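Side-chain contacts in Exo-beta-1,3-glucanase (Streptomyces sp. SirexAA-E, PDB 4PEY), which cuts laminarin and laminarioligosaccharides from their non-reducing ends as a family 55 exo-beta-1,3-glucanase, yielding glucose and laminaribiose: residues A[221-226]-A[331-336]; A[273-278]-A[285-290]; A[326-331]-A[355-360]. The protein carries 1 engineered substitution. One frame throughout, in Å; residues are numbered along the deposited sequence.

Contact 1: residues A[221-226]-A[331-336]; sequences EKPFLY and GVKVAG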
ATOM      1  N   GLU A 221     -11.694   7.768  -2.792  1.00 13.05           N
ATOM      2  CA  GLU A 221     -10.395   8.358  -2.509  1.00 12.47           C
ATOM      3  C   GLU A 221     -10.142   8.466  -1.005  1.00 12.05           C
ATOM      4  O   GLU A 221     -11.066   8.655  -0.192  1.00 13.32           O
ATOM      5  CB  GLU A 221     -10.244   9.721  -3.188  1.00 12.08           C
ATOM      6  CG  GLU A 221     -10.425   9.682  -4.706  1.00 12.39           C
ATOM      7  CD  GLU A 221      -9.570   8.617  -5.411  1.00 13.01           C
ATOM      8  OE1 GLU A 221      -8.464   8.280  -4.930  1.00 13.90           O
ATOM      9  OE2 GLU A 221     -10.016   8.117  -6.469  1.00 12.70           O
ATOM     10  N   LYS A 222      -8.876   8.307  -0.644  1.00 11.05           N
ATOM     11  CA  LYS A 222      -8.455   8.333   0.753  1.00 11.29           C
ATOM     12  C   LYS A 222      -8.748   9.678   1.416  1.00 12.41           C
ATOM     13  O   LYS A 222      -8.491  10.729   0.828  1.00 12.55           O
ATOM     14  CB  LYS A 222      -6.961   8.023   0.841  1.00 12.84           C
ATOM     15  CG  LYS A 222      -6.460   7.832   2.253  1.00 13.61           C
ATOM     16  CD  LYS A 222      -4.943   7.681   2.281  1.00 13.93           C
ATOM     17  CE  LYS A 222      -4.257   9.007   2.006  1.00 15.88           C
ATOM     18  NZ  LYS A 222      -4.447  10.050   3.082  1.00 17.64           N
ATOM     19  N   PRO A 223      -9.304   9.656   2.643  1.00 11.82           N
ATOM     20  CA  PRO A 223      -9.494  10.920   3.361  1.00 12.28           C
ATOM     21  C   PRO A 223      -8.164  11.627   3.621  1.00 11.94           C
ATOM     22  O   PRO A 223      -7.124  10.965   3.744  1.00 12.19           O
ATOM     23  CB  PRO A 223     -10.152  10.485   4.679  1.00 13.20           C
ATOM     24  CG  PRO A 223     -10.849   9.186   4.334  1.00 13.93           C
ATOM     25  CD  PRO A 223      -9.915   8.516   3.354  1.00 12.93           C
ATOM     26  N   PHE A 224      -8.193  12.950   3.699  1.00 12.40           N
ATOM     27  CA  PHE A 224      -6.967  13.704   3.954  1.00 13.16           C
ATOM     28  C   PHE A 224      -7.253  14.972   4.753  1.00 13.12           C
ATOM     29  O   PHE A 224      -8.345  15.562   4.674  1.00 14.41           O
ATOM     30  CB  PHE A 224      -6.252  14.053   2.638  1.00 13.59           C
ATOM     31  CG  PHE A 224      -7.097  14.856   1.685  1.00 13.30           C
ATOM     32  CD1 PHE A 224      -7.034  16.245   1.680  1.00 14.57           C
ATOM     33  CD2 PHE A 224      -7.966  14.225   0.804  1.00 13.78           C
ATOM     34  CE1 PHE A 224      -7.819  16.994   0.808  1.00 13.99           C
ATOM     35  CE2 PHE A 224      -8.764  14.968  -0.066  1.00 13.63           C
ATOM     36  CZ  PHE A 224      -8.688  16.354  -0.062  1.00 13.93           C
ATOM     37  N   LEU A 225      -6.259  15.366   5.542  1.00 14.08           N
ATOM     38  CA  LEU A 225      -6.297  16.595   6.312  1.00 14.84           C
ATOM     39  C   LEU A 225      -6.163  17.811   5.401  1.00 14.02           C
ATOM     40  O   LEU A 225      -5.340  17.818   4.484  1.00 15.55           O
ATOM     41  CB  LEU A 225      -5.168  16.592   7.348  1.00 14.83           C
ATOM     42  CG  LEU A 225      -5.139  17.729   8.369  1.00 15.83           C
ATOM     43  CD1 LEU A 225      -6.313  17.589   9.355  1.00 16.61           C
ATOM     44  CD2 LEU A 225      -3.795  17.754   9.109  1.00 16.43           C
ATOM     45  N   TYR A 226      -6.960  18.846   5.644  1.00 13.99           N
ATOM     46  CA  TYR A 226      -6.767  20.088   4.904  1.00 14.33           C
ATOM     47  C   TYR A 226      -7.225  21.272   5.730  1.00 17.08           C
ATOM     48  O   TYR A 226      -7.768  21.108   6.829  1.00 16.68           O
ATOM     49  CB  TYR A 226      -7.500  20.048   3.552  1.00 15.88           C
ATOM     50  CG  TYR A 226      -8.991  20.324   3.609  1.00 15.93           C
ATOM     51  CD1 TYR A 226      -9.885  19.374   4.101  1.00 17.01           C
ATOM     52  CD2 TYR A 226      -9.509  21.525   3.137  1.00 18.39           C
ATOM     53  CE1 TYR A 226     -11.248  19.626   4.136  1.00 18.04           C
ATOM     54  CE2 TYR A 226     -10.867  21.783   3.167  1.00 19.42           C
ATOM     55  CZ  TYR A 226     -11.734  20.832   3.669  1.00 19.68           C
ATOM     56  OH  TYR A 226     -13.089  21.085   3.703  1.00 22.35           O
ATOM     57  N   GLY A 331     -18.870   1.757   6.189  1.00 11.92           N
ATOM     58  CA  GLY A 331     -18.201   3.033   5.983  1.00 12.08           C
ATOM     59  C   GLY A 331     -16.976   3.380   6.805  1.00 13.02           C
ATOM     60  O   GLY A 331     -16.577   4.543   6.853  1.00 12.59           O
ATOM     61  N   VAL A 332     -16.354   2.401   7.449  1.00 12.60           N
ATOM     62  CA  VAL A 332     -15.146   2.708   8.207  1.00 11.98           C
ATOM     63  C   VAL A 332     -14.003   2.922   7.216  1.00 12.07           C
ATOM     64  O   VAL A 332     -13.898   2.206   6.222  1.00 12.60           O
ATOM     65  CB  VAL A 332     -14.824   1.589   9.225  1.00 11.86           C
ATOM     66  CG1 VAL A 332     -13.412   1.721   9.785  1.00 11.36           C
ATOM     67  CG2 VAL A 332     -15.851   1.625  10.349  1.00 13.37           C
ATOM     68  N   LYS A 333     -13.182   3.936   7.464  1.00 11.47           N
ATOM     69  CA  LYS A 333     -12.102   4.298   6.556  1.00 11.67           C
ATOM     70  C   LYS A 333     -10.795   4.334   7.326  1.00 11.89           C
ATOM     71  O   LYS A 333     -10.506   5.298   8.046  1.00 13.32           O
ATOM     72  CB  LYS A 333     -12.394   5.652   5.890  1.00 13.76           C
ATOM     73  CG  LYS A 333     -13.729   5.651   5.131  1.00 14.85           C
ATOM     74  CD  LYS A 333     -14.226   7.046   4.760  1.00 14.98           C
ATOM     75  CE  LYS A 333     -15.659   7.002   4.218  1.00 14.49           C
ATOM     76  NZ  LYS A 333     -16.718   6.890   5.280  1.00 14.11           N
ATOM     77  N   VAL A 334     -10.020   3.262   7.191  1.00 12.10           N
ATOM     78  CA  VAL A 334      -8.713   3.161   7.831  1.00 11.99           C
ATOM     79  C   VAL A 334      -7.680   3.581   6.806  1.00 10.39           C
ATOM     80  O   VAL A 334      -7.696   3.081   5.682  1.00 11.61           O
ATOM     81  CB  VAL A 334      -8.419   1.735   8.331  1.00 11.10           C
ATOM     82  CG1 VAL A 334      -7.098   1.689   9.082  1.00 13.78           C
ATOM     83  CG2 VAL A 334      -9.557   1.237   9.211  1.00 13.21           C
ATOM     84  N   ALA A 335      -6.801   4.514   7.168  1.00 11.27           N
ATOM     85  CA  ALA A 335      -5.901   5.100   6.175  1.00 12.35           C
ATOM     86  C   ALA A 335      -4.559   5.519   6.748  1.00 11.85           C
ATOM     87  O   ALA A 335      -4.510   6.223   7.757  1.00 14.43           O
ATOM     88  CB  ALA A 335      -6.565   6.315   5.517  1.00 14.13           C
ATOM     89  N   GLY A 336      -3.475   5.104   6.095  1.00 11.55           N
ATOM     90  CA  GLY A 336      -2.157   5.641   6.393  1.00 11.69           C
ATOM     91  C   GLY A 336      -1.546   5.182   7.696  1.00 13.63           C
ATOM     92  O   GLY A 336      -0.948   5.985   8.412  1.00 15.17           O
TER
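The aliphatic stem of Lys-222 runs alongside the methyl of Ala-335, with Lys-222 CG 3.6 Å and Lys-222 CD 3.9 Å from Ala-335 CB. CG stands anti to the backbone N (chi1 -172°), which starts the stem extended; bends at chi3 and chi4 then fold the ammonium back over its own chain. There Lys-222 NZ meets Pro-223 O at 2.9 Å, fairly straight to the carbonyl (C=O...N 157°), and forms a salt bridge with Glu-113. One residue on, the Pro-223 ring points at Lys-333 and the two side chains cross at about a right angle, with Pro-223 CG 4.0 Å from Lys-333 CD. Lys-333 also curls back, its last bend bringing Lys-333 NZ within 2.8 Å of Gly-331 O. With an alanine in place of Lys-222, the methyl of Ala-335 would probably border a gap and Glu-113 would lose its charged mate. The residues just before strand 224-228 thus pack on strand 333-335 of the second beta-helix, next to Gln-369 on its parallel neighbour 367-375. Two buried lysines lend methylene groups to this apolar junction, and each ammonium finds its partners away from the touching surfaces.

Contact 2: residues A[273-278]-A[285-290]; sequences ETINAA and LLFTPG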
ATOM      1  N   GLU A 273      -7.407   1.758  25.580  1.00 19.90           N
ATOM      2  CA  GLU A 273      -8.621   2.056  26.332  1.00 21.79           C
ATOM      3  C   GLU A 273      -9.161   3.446  25.988  1.00 19.62           C
ATOM      4  O   GLU A 273     -10.359   3.617  25.757  1.00 20.06           O
ATOM      5  CB  GLU A 273      -8.369   1.954  27.840  1.00 28.08           C
ATOM      6  CG  GLU A 273      -9.634   2.073  28.685  1.00 37.19           C
ATOM      7  CD  GLU A 273      -9.363   1.920  30.174  1.00 45.10           C
ATOM      8  OE1 GLU A 273      -8.574   1.024  30.544  1.00 48.28           O
ATOM      9  OE2 GLU A 273      -9.941   2.691  30.973  1.00 48.30           O
ATOM     10  N   THR A 274      -8.282   4.441  25.951  1.00 18.43           N
ATOM     11  CA  THR A 274      -8.721   5.803  25.650  1.00 18.74           C
ATOM     12  C   THR A 274      -9.135   5.926  24.185  1.00 18.98           C
ATOM     13  O   THR A 274     -10.162   6.530  23.870  1.00 19.58           O
ATOM     14  CB  THR A 274      -7.629   6.840  25.968  1.00 19.44           C
ATOM     15  OG1 THR A 274      -7.338   6.811  27.370  1.00 23.29           O
ATOM     16  CG2 THR A 274      -8.095   8.236  25.600  1.00 20.23           C
ATOM     17  N   ILE A 275      -8.342   5.349  23.290  1.00 16.95           N
ATOM     18  CA  ILE A 275      -8.667   5.360  21.869  1.00 15.80           C
ATOM     19  C   ILE A 275     -10.041   4.722  21.635  1.00 16.80           C
ATOM     20  O   ILE A 275     -10.879   5.256  20.890  1.00 15.73           O
ATOM     21  CB  ILE A 275      -7.586   4.622  21.051  1.00 15.27           C
ATOM     22  CG1 ILE A 275      -6.280   5.425  21.055  1.00 16.26           C
ATOM     23  CG2 ILE A 275      -8.061   4.368  19.621  1.00 15.95           C
ATOM     24  CD1 ILE A 275      -5.064   4.618  20.645  1.00 17.66           C
ATOM     25  N   ASN A 276     -10.286   3.594  22.296  1.00 15.90           N
ATOM     26  CA  ASN A 276     -11.560   2.906  22.132  1.00 15.93           C
ATOM     27  C   ASN A 276     -12.729   3.699  22.700  1.00 17.13           C
ATOM     28  O   ASN A 276     -13.811   3.729  22.105  1.00 17.46           O
ATOM     29  CB  ASN A 276     -11.494   1.516  22.764  1.00 15.81           C
ATOM     30  CG  ASN A 276     -10.636   0.558  21.952  1.00 16.11           C
ATOM     31  OD1 ASN A 276     -10.305   0.832  20.792  1.00 15.54           O
ATOM     32  ND2 ASN A 276     -10.273  -0.567  22.550  1.00 18.18           N
ATOM     33  N   ALA A 277     -12.505   4.350  23.840  1.00 17.55           N
ATOM     34  CA  ALA A 277     -13.520   5.215  24.441  1.00 18.82           C
ATOM     35  C   ALA A 277     -13.880   6.364  23.501  1.00 18.46           C
ATOM     36  O   ALA A 277     -15.045   6.747  23.398  1.00 19.16           O
ATOM     37  CB  ALA A 277     -13.037   5.754  25.779  1.00 19.93           C
ATOM     38  N   ALA A 278     -12.876   6.908  22.816  1.00 17.28           N
ATOM     39  CA  ALA A 278     -13.104   8.004  21.879  1.00 16.54           C
ATOM     40  C   ALA A 278     -14.069   7.588  20.771  1.00 16.40           C
ATOM     41  O   ALA A 278     -15.011   8.315  20.450  1.00 16.82           O
ATOM     42  CB  ALA A 278     -11.782   8.484  21.281  1.00 16.71           C
ATOM     43  N   LEU A 285     -10.632   9.175  14.583  1.00 13.68           N
ATOM     44  CA  LEU A 285      -9.260   9.030  15.072  1.00 14.05           C
ATOM     45  C   LEU A 285      -8.264   9.660  14.112  1.00 13.17           C
ATOM     46  O   LEU A 285      -8.267   9.346  12.925  1.00 13.10           O
ATOM     47  CB  LEU A 285      -8.906   7.551  15.271  1.00 13.15           C
ATOM     48  CG  LEU A 285      -9.745   6.800  16.314  1.00 13.15           C
ATOM     49  CD1 LEU A 285      -9.389   5.320  16.317  1.00 15.15           C
ATOM     50  CD2 LEU A 285      -9.561   7.393  17.709  1.00 15.16           C
ATOM     51  N   LEU A 286      -7.418  10.545  14.630  1.00 13.30           N
ATOM     52  CA  LEU A 286      -6.293  11.094  13.878  1.00 13.19           C
ATOM     53  C   LEU A 286      -5.004  10.714  14.582  1.00 13.51           C
ATOM     54  O   LEU A 286      -4.710  11.252  15.655  1.00 14.71           O
ATOM     55  CB  LEU A 286      -6.397  12.620  13.754  1.00 14.85           C
ATOM     56  CG  LEU A 286      -5.320  13.280  12.886  1.00 14.53           C
ATOM     57  CD1 LEU A 286      -5.519  12.912  11.420  1.00 15.99           C
ATOM     58  CD2 LEU A 286      -5.320  14.794  13.075  1.00 17.56           C
ATOM     59  N   PHE A 287      -4.247   9.780  14.001  1.00 13.34           N
ATOM     60  CA  PHE A 287      -2.993   9.348  14.605  1.00 12.38           C
ATOM     61  C   PHE A 287      -1.859  10.265  14.161  1.00 12.33           C
ATOM     62  O   PHE A 287      -1.441  10.246  13.000  1.00 14.72           O
ATOM     63  CB  PHE A 287      -2.661   7.888  14.246  1.00 13.62           C
ATOM     64  CG  PHE A 287      -3.591   6.878  14.860  1.00 12.97           C
ATOM     65  CD1 PHE A 287      -4.809   6.588  14.267  1.00 14.70           C
ATOM     66  CD2 PHE A 287      -3.241   6.210  16.029  1.00 15.28           C
ATOM     67  CE1 PHE A 287      -5.665   5.650  14.830  1.00 16.42           C
ATOM     68  CE2 PHE A 287      -4.095   5.282  16.593  1.00 14.78           C
ATOM     69  CZ  PHE A 287      -5.303   4.999  15.994  1.00 16.04           C
ATOM     70  N   THR A 288      -1.352  11.068  15.086  1.00 13.51           N
ATOM     71  CA  THR A 288      -0.209  11.920  14.784  1.00 13.65           C
ATOM     72  C   THR A 288       1.032  11.022  14.654  1.00 13.42           C
ATOM     73  O   THR A 288       1.023   9.881  15.131  1.00 13.51           O
ATOM     74  CB  THR A 288      -0.018  13.001  15.871  1.00 15.36           C
ATOM     75  OG1 THR A 288       0.284  12.390  17.131  1.00 15.60           O
ATOM     76  CG2 THR A 288      -1.283  13.835  16.010  1.00 16.50           C
ATOM     77  N   PRO A 289       2.096  11.514  13.994  1.00 13.31           N
ATOM     78  CA  PRO A 289       3.237  10.628  13.722  1.00 13.14           C
ATOM     79  C   PRO A 289       3.922  10.151  14.990  1.00 14.59           C
ATOM     80  O   PRO A 289       4.339  10.953  15.824  1.00 16.01           O
ATOM     81  CB  PRO A 289       4.185  11.507  12.892  1.00 13.47           C
ATOM     82  CG  PRO A 289       3.310  12.631  12.368  1.00 12.46           C
ATOM     83  CD  PRO A 289       2.314  12.866  13.453  1.00 13.50           C
ATOM     84  N   GLY A 290       4.024   8.836  15.130  1.00 13.07           N
ATOM     85  CA  GLY A 290       4.676   8.249  16.278  1.00 13.14           C
ATOM     86  C   GLY A 290       4.477   6.755  16.264  1.00 12.87           C
ATOM     87  O   GLY A 290       3.913   6.209  15.317  1.00 12.55           O
TER
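Ala-278 N donates to Thr-274 O at 2.9 Å, a regular bond of helix 272-280, and on this turn the Ala-278 methyl faces strand 284-287, with Ala-278 CB 4.3 Å from Leu-285 CD2. The main weight falls one turn back, on Ile-275. Its CG2 branch, anti to the backbone N, sits over the forked end of the leucine: Ile-275 CG2 is 3.7 Å from Leu-285 CD1 and 3.9 Å from Leu-285 CD2. The two side chains cross at about a right angle, the leucine reaching out from the strand with CG anti to its carbonyl carbon (chi1 -62°). The other arm of the isoleucine extends further along the strand, where Ile-275 CD1 approaches Phe-287 CE2 obliquely at 4.2 Å. Leu-285 and Phe-287, two residues apart on one strand, therefore offer the same face to the helix, while the side chain of Leu-286 between them turns the other way, onto Phe-263 and Leu-20. Ile-298 adds a further wall, touching both Ile-275 and Phe-287. Beside it, both ends of the Asn-276 amide are bonded to backbone: OD1 accepts from Glu-299 N and ND2 donates to Pro-297 O. The axes of 273-278 and 285-287 pass 10.4 Å apart at 143°, obliquely antiparallel, as the helix of a beta-alpha-beta crossover runs back against its strands. Strand 263-266, helix 272-280 and parallel strand 284-287 make up that unit, at the start of the second of the two parallel beta-helix domains that characterise family 55 glucanases.

Contact 3: residues A[326-331]-A[355-360]; sequences VGDVDG and DGASGD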
ATOM      1  N   VAL A 326     -12.055  -3.971  13.168  1.00 13.15           N
ATOM      2  CA  VAL A 326     -13.218  -3.213  12.722  1.00 12.47           C
ATOM      3  C   VAL A 326     -14.462  -4.084  12.864  1.00 12.58           C
ATOM      4  O   VAL A 326     -14.450  -5.265  12.496  1.00 14.52           O
ATOM      5  CB  VAL A 326     -13.068  -2.743  11.261  1.00 13.23           C
ATOM      6  CG1 VAL A 326     -14.243  -1.881  10.858  1.00 12.66           C
ATOM      7  CG2 VAL A 326     -11.760  -1.980  11.075  1.00 13.82           C
ATOM      8  N   GLY A 327     -15.528  -3.512  13.417  1.00 13.69           N
ATOM      9  CA  GLY A 327     -16.773  -4.242  13.575  1.00 13.10           C
ATOM     10  C   GLY A 327     -17.551  -4.413  12.283  1.00 13.26           C
ATOM     11  O   GLY A 327     -17.103  -3.996  11.204  1.00 15.22           O
ATOM     12  N   ASP A 328     -18.733  -5.013  12.396  1.00 13.15           N
ATOM     13  CA  ASP A 328     -19.580  -5.295  11.240  1.00 13.06           C
ATOM     14  C   ASP A 328     -20.444  -4.090  10.878  1.00 15.07           C
ATOM     15  O   ASP A 328     -21.679  -4.151  10.904  1.00 17.80           O
ATOM     16  CB  ASP A 328     -20.445  -6.522  11.522  1.00 13.52           C
ATOM     17  CG  ASP A 328     -19.615  -7.753  11.776  1.00 17.38           C
ATOM     18  OD1 ASP A 328     -18.599  -7.921  11.083  1.00 19.35           O
ATOM     19  OD2 ASP A 328     -19.966  -8.542  12.675  1.00 22.60           O
ATOM     20  N   VAL A 329     -19.770  -2.997  10.546  1.00 13.26           N
ATOM     21  CA  VAL A 329     -20.422  -1.722  10.286  1.00 14.32           C
ATOM     22  C   VAL A 329     -20.036  -1.140   8.926  1.00 12.39           C
ATOM     23  O   VAL A 329     -18.974  -1.465   8.366  1.00 14.32           O
ATOM     24  CB  VAL A 329     -20.087  -0.695  11.402  1.00 16.00           C
ATOM     25  CG1 VAL A 329     -20.689  -1.135  12.730  1.00 16.62           C
ATOM     26  CG2 VAL A 329     -18.584  -0.506  11.543  1.00 15.84           C
ATOM     27  N   ASP A 330     -20.911  -0.290   8.397  1.00 13.64           N
ATOM     28  CA  ASP A 330     -20.662   0.437   7.151  1.00 12.82           C
ATOM     29  C   ASP A 330     -19.570   1.494   7.288  1.00 12.02           C
ATOM     30  O   ASP A 330     -19.400   2.087   8.353  1.00 14.19           O
ATOM     31  CB  ASP A 330     -21.915   1.186   6.676  1.00 12.94           C
ATOM     32  CG  ASP A 330     -23.047   0.287   6.199  1.00 14.99           C
ATOM     33  OD1 ASP A 330     -22.926  -0.951   6.099  1.00 16.41           O
ATOM     34  OD2 ASP A 330     -24.093   0.877   5.881  1.00 17.93           O
ATOM     35  N   GLY A 331     -18.870   1.757   6.189  1.00 11.92           N
ATOM     36  CA  GLY A 331     -18.201   3.033   5.983  1.00 12.08           C
ATOM     37  C   GLY A 331     -16.976   3.380   6.805  1.00 13.02           C
ATOM     38  O   GLY A 331     -16.577   4.543   6.853  1.00 12.59           O
ATOM     39  N   ASP A 355     -15.724 -12.963  12.489  1.00 21.09           N
ATOM     40  CA  ASP A 355     -15.740 -14.269  11.840  1.00 23.34           C
ATOM     41  C   ASP A 355     -17.176 -14.685  11.491  1.00 23.38           C
ATOM     42  O   ASP A 355     -18.047 -14.715  12.355  1.00 25.35           O
ATOM     43  CB  ASP A 355     -15.086 -15.315  12.743  1.00 26.83           C
ATOM     44  CG  ASP A 355     -14.919 -16.657  12.060  1.00 33.96           C
ATOM     45  OD1 ASP A 355     -14.591 -16.687  10.854  1.00 36.38           O
ATOM     46  OD2 ASP A 355     -15.121 -17.688  12.737  1.00 39.30           O
ATOM     47  N   GLY A 356     -17.422 -14.985  10.220  1.00 22.90           N
ATOM     48  CA  GLY A 356     -18.744 -15.400   9.782  1.00 23.38           C
ATOM     49  C   GLY A 356     -19.679 -14.255   9.440  1.00 23.57           C
ATOM     50  O   GLY A 356     -20.859 -14.483   9.163  1.00 24.94           O
ATOM     51  N   ALA A 357     -19.145 -13.034   9.456  1.00 22.41           N
ATOM     52  CA  ALA A 357     -19.901 -11.821   9.144  1.00 22.90           C
ATOM     53  C   ALA A 357     -20.668 -11.962   7.841  1.00 22.90           C
ATOM     54  O   ALA A 357     -20.099 -12.298   6.804  1.00 24.43           O
ATOM     55  CB  ALA A 357     -18.968 -10.622   9.069  1.00 21.69           C
ATOM     56  N   SER A 358     -21.953 -11.647   7.898  1.00 21.88           N
ATOM     57  CA  SER A 358     -22.900 -12.087   6.895  1.00 24.66           C
ATOM     58  C   SER A 358     -23.670 -10.956   6.181  1.00 25.08           C
ATOM     59  O   SER A 358     -24.328 -11.183   5.159  1.00 29.68           O
ATOM     60  CB  SER A 358     -23.882 -13.052   7.573  1.00 26.43           C
ATOM     61  OG  SER A 358     -24.397 -12.507   8.801  1.00 25.82           O
ATOM     62  N   GLY A 359     -23.595  -9.745   6.715  1.00 20.16           N
ATOM     63  CA  GLY A 359     -24.321  -8.630   6.128  1.00 17.95           C
ATOM     64  C   GLY A 359     -23.584  -7.979   4.969  1.00 16.18           C
ATOM     65  O   GLY A 359     -22.379  -8.175   4.776  1.00 16.03           O
ATOM     66  N   ASP A 360     -24.301  -7.188   4.181  1.00 14.72           N
ATOM     67  CA  ASP A 360     -23.662  -6.519   3.060  1.00 13.97           C
ATOM     68  C   ASP A 360     -23.405  -5.048   3.382  1.00 13.83           C
ATOM     69  O   ASP A 360     -24.072  -4.470   4.239  1.00 16.03           O
ATOM     70  CB  ASP A 360     -24.519  -6.684   1.808  1.00 19.01           C
ATOM     71  CG  ASP A 360     -24.817  -8.150   1.511  1.00 23.62           C
ATOM     72  OD1 ASP A 360     -23.850  -8.906   1.268  1.00 25.64           O
ATOM     73  OD2 ASP A 360     -26.009  -8.552   1.544  1.00 27.62           O
TER
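Asp-328 brings one carboxylate oxygen onto the methyl of Ala-357, with Asp-328 OD1 3.4 Å from Ala-357 CB and Asp-328 CG at 4.0 Å from that same Ala-357 CB. The side chain leaves an inverse gamma turn centred on Asp-328, closed by a weak bond from Val-329 N to Gly-327 O of 2.9 Å. Its CG sits beside the backbone N, anti to the carbonyl carbon (chi1 -61°), a rotation that sends the carboxylate across to the other loop; there OD2 is held by Ser-354 OG. Asp-330 adopts nearly the same first torsion (chi1 -69°), and within 355-360 it comes near a backbone oxygen: Asp-330 OD1 lies 4.1 Å from Asp-360 O, two oxygens with no bond between them. His-361 ND1 hydrogen-bonds that Asp-330 oxygen. Asp-360 itself points away, its OD1 bonded to Asn-392 ND2. This is a light surface contact, with the polar grip supplied by residues flanking 355-360. The end-to-end directions of 328-330 and 357-360 differ by 21°. Each belongs to a loop leaving one of two adjacent parallel strands, 324-326 and 348-352, and leading to strands 333-335 and 367-375, themselves paired in parallel, so loops of successive beta-helix coils lie side by side.

From the N terminus, 221-226 comes first, leading into strand 224-228 after the coils of the first beta-helix, and waits 104 residues for its partner. Within that span contact 2 opens and closes, its segments separated by six residues that include the short turn between helix 272-280 and strand 284-287, at the start of the second domain. Contact 3 opens next at 326-331. Contact 1 then closes at 331-336, sharing Gly-331 with it, before contact 3 closes at 355-360, so these two cross. They also touch, Val-332 CG1 lying 3.8 Å from Val-326 CG1. Contact 1 joins the two domains, whereas contacts 2 and 3 stay within the second; their centres are about 22 Å apart.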